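Local coordinates for heptaprenyl diphosphate synthase (HEPPP synthase) subunit 1 family protein (Staphylococcus aureus, PDB 5H9D), which forms the smaller subunit of heptaprenyl diphosphate synthase, pairing with a catalytic prenyltransferase-family subunit to make the seven-isoprene-unit diphosphate, at the interface of chains B and A. Numbering follows the deposited sequence. Chains: chain A, Heptaprenyl diphosphate synthase (HEPPP synthase) subunit 1 family protein; chain B, Farnesyl pyrophosphate synthetase.

Contact 1: the interface of chains B and A. Residues chain B 112, 115-116, 118-119; chain A 98-99, 101-102, 105.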
loop_
_atom_site.group_PDB
_atom_site.type_symbol
_atom_site.label_atom_id
_atom_site.label_comp_id
_atom_site.label_asym_id
_atom_site.label_seq_id
_atom_site.Cartn_x
_atom_site.Cartn_y
_atom_site.Cartn_z
ATOM N N PHE B 112 -6.264 -4.076 7.381
ATOM C CA PHE B 112 -7.206 -3.213 8.077
ATOM C C PHE B 112 -7.051 -1.760 7.602
ATOM O O PHE B 112 -7.999 -1.148 7.129
ATOM C CB PHE B 112 -6.934 -3.371 9.585
ATOM C CG PHE B 112 -7.705 -2.444 10.473
ATOM C CD1 PHE B 112 -9.068 -2.605 10.658
ATOM C CD2 PHE B 112 -7.047 -1.428 11.176
ATOM C CE1 PHE B 112 -9.770 -1.773 11.535
ATOM C CE2 PHE B 112 -7.737 -0.600 12.045
ATOM C CZ PHE B 112 -9.103 -0.773 12.226
ATOM N N ALA B 115 -8.104 -1.241 4.021
ATOM C CA ALA B 115 -9.549 -1.278 3.801
ATOM C C ALA B 115 -10.190 0.048 4.184
ATOM O O ALA B 115 -11.104 0.527 3.497
ATOM C CB ALA B 115 -10.195 -2.425 4.607
ATOM N N LEU B 116 -9.710 0.625 5.292
ATOM C CA LEU B 116 -10.219 1.901 5.783
ATOM C C LEU B 116 -9.912 2.979 4.747
ATOM O O LEU B 116 -10.716 3.883 4.518
ATOM C CB LEU B 116 -9.550 2.274 7.108
ATOM C CG LEU B 116 -9.876 1.514 8.397
ATOM C CD1 LEU B 116 -8.946 2.017 9.543
ATOM C CD2 LEU B 116 -11.379 1.674 8.709
ATOM N N LEU B 118 -9.833 2.652 1.594
ATOM C CA LEU B 118 -10.847 2.525 0.533
ATOM C C LEU B 118 -12.191 3.093 0.979
ATOM O O LEU B 118 -12.906 3.702 0.188
ATOM C CB LEU B 118 -11.038 1.072 0.113
ATOM C CG LEU B 118 -9.891 0.412 -0.653
ATOM C CD1 LEU B 118 -10.509 -0.647 -1.563
ATOM C CD2 LEU B 118 -9.062 1.446 -1.475
ATOM N N GLU B 119 -12.534 2.884 2.243
ATOM C CA GLU B 119 -13.780 3.413 2.765
ATOM C C GLU B 119 -13.727 4.920 2.635
ATOM O O GLU B 119 -14.692 5.543 2.200
ATOM C CB GLU B 119 -13.948 3.109 4.246
ATOM C CG GLU B 119 -14.525 1.782 4.629
ATOM C CD GLU B 119 -14.859 1.762 6.128
ATOM O OE1 GLU B 119 -15.125 0.660 6.676
ATOM O OE2 GLU B 119 -14.855 2.869 6.750
ATOM N N SER A 98 -16.061 -2.656 1.429
ATOM C CA SER A 98 -14.883 -2.360 2.242
ATOM C C SER A 98 -15.266 -2.422 3.698
ATOM O O SER A 98 -14.407 -2.598 4.555
ATOM C CB SER A 98 -14.240 -1.004 1.901
ATOM O OG SER A 98 -15.121 0.086 2.055
ATOM N N LYS A 99 -16.562 -2.304 3.976
ATOM C CA LYS A 99 -17.057 -2.410 5.351
ATOM C C LYS A 99 -16.859 -3.878 5.762
ATOM O O LYS A 99 -16.599 -4.190 6.933
ATOM C CB LYS A 99 -18.543 -2.026 5.401
ATOM C CG LYS A 99 -19.268 -2.368 6.709
ATOM C CD LYS A 99 -20.567 -3.239 6.497
ATOM C CE LYS A 99 -20.309 -4.749 6.173
ATOM N NZ LYS A 99 -19.613 -5.544 7.247
ATOM N N ILE A 101 -14.463 -5.994 4.282
ATOM C CA ILE A 101 -13.054 -6.286 4.392
ATOM C C ILE A 101 -12.487 -5.918 5.781
ATOM O O ILE A 101 -11.804 -6.733 6.397
ATOM C CB ILE A 101 -12.229 -5.582 3.274
ATOM C CG1 ILE A 101 -12.648 -6.125 1.897
ATOM C CG2 ILE A 101 -10.742 -5.910 3.438
ATOM C CD1 ILE A 101 -12.007 -5.427 0.731
ATOM N N VAL A 102 -12.763 -4.726 6.306
ATOM C CA VAL A 102 -12.197 -4.438 7.627
ATOM C C VAL A 102 -12.754 -5.408 8.661
ATOM O O VAL A 102 -12.039 -5.829 9.549
ATOM C CB VAL A 102 -12.378 -2.906 8.124
ATOM C CG1 VAL A 102 -13.023 -2.047 7.072
ATOM C CG2 VAL A 102 -13.124 -2.845 9.439
ATOM N N ASN A 105 -11.079 -8.855 8.522
ATOM C CA ASN A 105 -9.770 -8.669 9.159
ATOM C C ASN A 105 -9.835 -8.524 10.666
ATOM O O ASN A 105 -8.993 -9.049 11.364
ATOM C CB ASN A 105 -9.062 -7.474 8.536
ATOM C CG ASN A 105 -8.571 -7.782 7.155
ATOM O OD1 ASN A 105 -7.708 -8.630 6.953
ATOM N ND2 ASN A 105 -9.140 -7.113 6.187
#

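Contact 2: the interface of chains B and A. Residues chain B 118, 122, 124, 130; chain A 82, 91, 94-95, 98.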
loop_
_atom_site.group_PDB
_atom_site.type_symbol
_atom_site.label_atom_id
_atom_site.label_comp_id
_atom_site.label_asym_id
_atom_site.label_seq_id
_atom_site.Cartn_x
_atom_site.Cartn_y
_atom_site.Cartn_z
ATOM N N LEU B 118 -9.833 2.652 1.594
ATOM C CA LEU B 118 -10.847 2.525 0.533
ATOM C C LEU B 118 -12.191 3.093 0.979
ATOM O O LEU B 118 -12.906 3.702 0.188
ATOM C CB LEU B 118 -11.038 1.072 0.113
ATOM C CG LEU B 118 -9.891 0.412 -0.653
ATOM C CD1 LEU B 118 -10.509 -0.647 -1.563
ATOM C CD2 LEU B 118 -9.062 1.446 -1.475
ATOM N N MET B 122 -14.201 6.800 -0.837
ATOM C CA MET B 122 -15.560 6.819 -1.396
ATOM C C MET B 122 -16.237 8.153 -1.110
ATOM O O MET B 122 -17.449 8.299 -1.311
ATOM C CB MET B 122 -16.430 5.685 -0.827
ATOM C CG MET B 122 -17.208 6.052 0.450
ATOM C CE MET B 122 -19.656 4.827 -0.048
ATOM N N VAL B 124 -14.812 10.736 -2.435
ATOM C CA VAL B 124 -14.525 11.395 -3.687
ATOM C C VAL B 124 -15.668 10.849 -4.540
ATOM O O VAL B 124 -16.089 9.705 -4.348
ATOM C CB VAL B 124 -13.172 10.938 -4.262
ATOM C CG1 VAL B 124 -12.919 11.616 -5.605
ATOM C CG2 VAL B 124 -12.057 11.262 -3.278
ATOM N N HIS B 130 -10.786 7.359 -8.724
ATOM C CA HIS B 130 -10.694 5.991 -8.218
ATOM C C HIS B 130 -9.923 5.090 -9.174
ATOM O O HIS B 130 -9.115 4.265 -8.741
ATOM C CB HIS B 130 -12.095 5.421 -7.971
ATOM C CG HIS B 130 -12.768 5.983 -6.761
ATOM N ND1 HIS B 130 -12.304 5.762 -5.485
ATOM C CD2 HIS B 130 -13.843 6.789 -6.632
ATOM C CE1 HIS B 130 -13.060 6.411 -4.621
ATOM N NE2 HIS B 130 -14.002 7.046 -5.292
ATOM N N TYR A 82 -9.216 -3.394 -6.430
ATOM C CA TYR A 82 -9.780 -2.044 -6.443
ATOM C C TYR A 82 -9.866 -1.409 -7.836
ATOM O O TYR A 82 -10.794 -0.646 -8.123
ATOM C CB TYR A 82 -9.011 -1.171 -5.421
ATOM C CG TYR A 82 -9.324 0.327 -5.353
ATOM C CD1 TYR A 82 -10.618 0.839 -5.566
ATOM C CD2 TYR A 82 -8.324 1.229 -4.985
ATOM C CE1 TYR A 82 -10.889 2.203 -5.402
ATOM C CE2 TYR A 82 -8.589 2.587 -4.817
ATOM C CZ TYR A 82 -9.861 3.069 -5.022
ATOM O OH TYR A 82 -10.058 4.418 -4.814
ATOM N N LEU A 91 -20.614 2.961 -6.808
ATOM C CA LEU A 91 -19.968 3.478 -5.619
ATOM C C LEU A 91 -20.447 2.899 -4.282
ATOM O O LEU A 91 -19.622 2.586 -3.427
ATOM C CB LEU A 91 -20.063 5.003 -5.609
ATOM C CG LEU A 91 -19.159 5.648 -4.574
ATOM C CD1 LEU A 91 -18.894 7.089 -4.968
ATOM C CD2 LEU A 91 -19.820 5.550 -3.215
ATOM N N GLN A 94 -18.882 -0.249 -3.096
ATOM C CA GLN A 94 -17.541 -0.106 -2.544
ATOM C C GLN A 94 -17.531 0.162 -1.031
ATOM O O GLN A 94 -16.518 -0.080 -0.366
ATOM C CB GLN A 94 -16.767 1.003 -3.248
ATOM C CG GLN A 94 -15.285 0.942 -2.894
ATOM C CD GLN A 94 -14.548 2.231 -3.170
ATOM O OE1 GLN A 94 -14.764 3.241 -2.491
ATOM N NE2 GLN A 94 -13.669 2.208 -4.170
ATOM N N ASN A 95 -18.650 0.668 -0.511
ATOM C CA ASN A 95 -18.817 0.965 0.912
ATOM C C ASN A 95 -19.064 -0.382 1.557
ATOM O O ASN A 95 -18.215 -0.903 2.289
ATOM C CB ASN A 95 -20.030 1.898 1.115
ATOM C CG ASN A 95 -20.267 2.308 2.600
ATOM O OD1 ASN A 95 -21.240 1.870 3.217
ATOM N ND2 ASN A 95 -19.395 3.164 3.154
ATOM N N SER A 98 -16.061 -2.656 1.429
ATOM C CA SER A 98 -14.883 -2.360 2.242
ATOM C C SER A 98 -15.266 -2.422 3.698
ATOM O O SER A 98 -14.407 -2.598 4.555
ATOM C CB SER A 98 -14.240 -1.004 1.901
ATOM O OG SER A 98 -15.121 0.086 2.055
#

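Contact 1: the interface of chains B and A
The methyl CB of B:Ala115 sits at the apolar centre, pressed against two neighbouring branched side chains of chain A: it lies 3.7 Å from A:Ile101 CG2 and 3.8 Å from A:Val102 CG1. The short alanine of helix 103-121 thus meets the surface of helix 91-112 where a gamma-methyl from each residue faces it. In A:Ile101, CG2 is anti to the backbone N (CG1 at chi1 -64°), which turns this branch toward the alanine. The two gamma-methyls of A:Val102 divide their work, for CG2 reaches the rim of the B:Phe112 ring at its CE1, 4.1 Å away, while CG1 continues toward B:Glu119. B:Leu116 CD1 lies over one face of that ring, toward the rim, and may help hold its tilt.

Farther out the packing becomes mixed. B:Glu119 runs extended beyond CG, and its methylene CG lies 3.9 Å from A:Ser98 CB. Its carboxylate OE1 ends over aliphatic surface, 3.5 Å from A:Val102 CG1. At the other end, A:Asn105 ND2 donates to A:Ile101 O at 2.7 Å in a bent bond (126° at the hydrogen), the donor above the carbonyl plane, which turns the asparagine amide back to its own helix. No nitrogen or oxygen of one chain comes within bonding distance of the other here. The patch therefore rests on shape and apolar packing, and probably helps to join the small subunit to its prenyltransferase-family partner.

Contact 2: the interface of chains B and A
B:His130 and A:Tyr82 supply a directional polar link in this patch: imidazole ND1 and phenol OH hydrogen-bond at 2.7 Å, almost straight (173° at the hydrogen). The ND1 edge of the imidazole meets the hydroxyl tip of the phenol, each in the plane of the other's ring, while the side chains cross at about a right angle. Which group donates cannot be decided from the structure.

Ring packing reinforces this link. The methyl CD2 of B:Leu118 rests over one face of the A:Tyr82 ring, 3.8 Å from the centroid and shifted toward the CD2–CE2 rim, a CH-pi contact. The tyrosine CG is anti to its backbone N (chi1 174°), which carries the ring across to the partner. Its face and its hydroxyl meet different residues.

Apolar contacts extend to B:Met122, whose side chain is incompletely modelled; its end lies near A:Leu91 and A:Asn95, but the detail is doubtful.

Among mixed and polar contacts, B:Met122 CB lies 3.4 Å from A:Gln94 OE1. That oxygen faces B:Leu118 O at 3.3 Å, two acceptors and no hydrogen bond as modelled; the amide's O and N are hard to distinguish at this resolution, and turning it over might point an N-H toward that carbonyl.

Within chain A, A:Ser98 OG donates to A:Gln94 O at 2.8 Å, with a longer bond to A:Asn95 O. These bonds hold the hydroxyl on its own helix, probably leaving CB to face B:Leu118. Polar pin and ring packing together probably help set the subunits' register.

Contact 1 and contact 2 are neighbouring stretches of one heterodimer interface, the centres of their C-alpha atoms about 10 Å apart. Both draw on helix 103-121 of chain B and helix 91-112 of chain A, and they share B:Leu118 and A:Ser98, where one patch passes into the other. Contact 2 adds helices 127-150 of chain B and 70-88 of chain A, together with the segment following helix 103-121. Apolar packing in contact 1 is thereby complemented by directional bonding in contact 2, a division of labour that would be expected to stabilise and orient the two-subunit synthase.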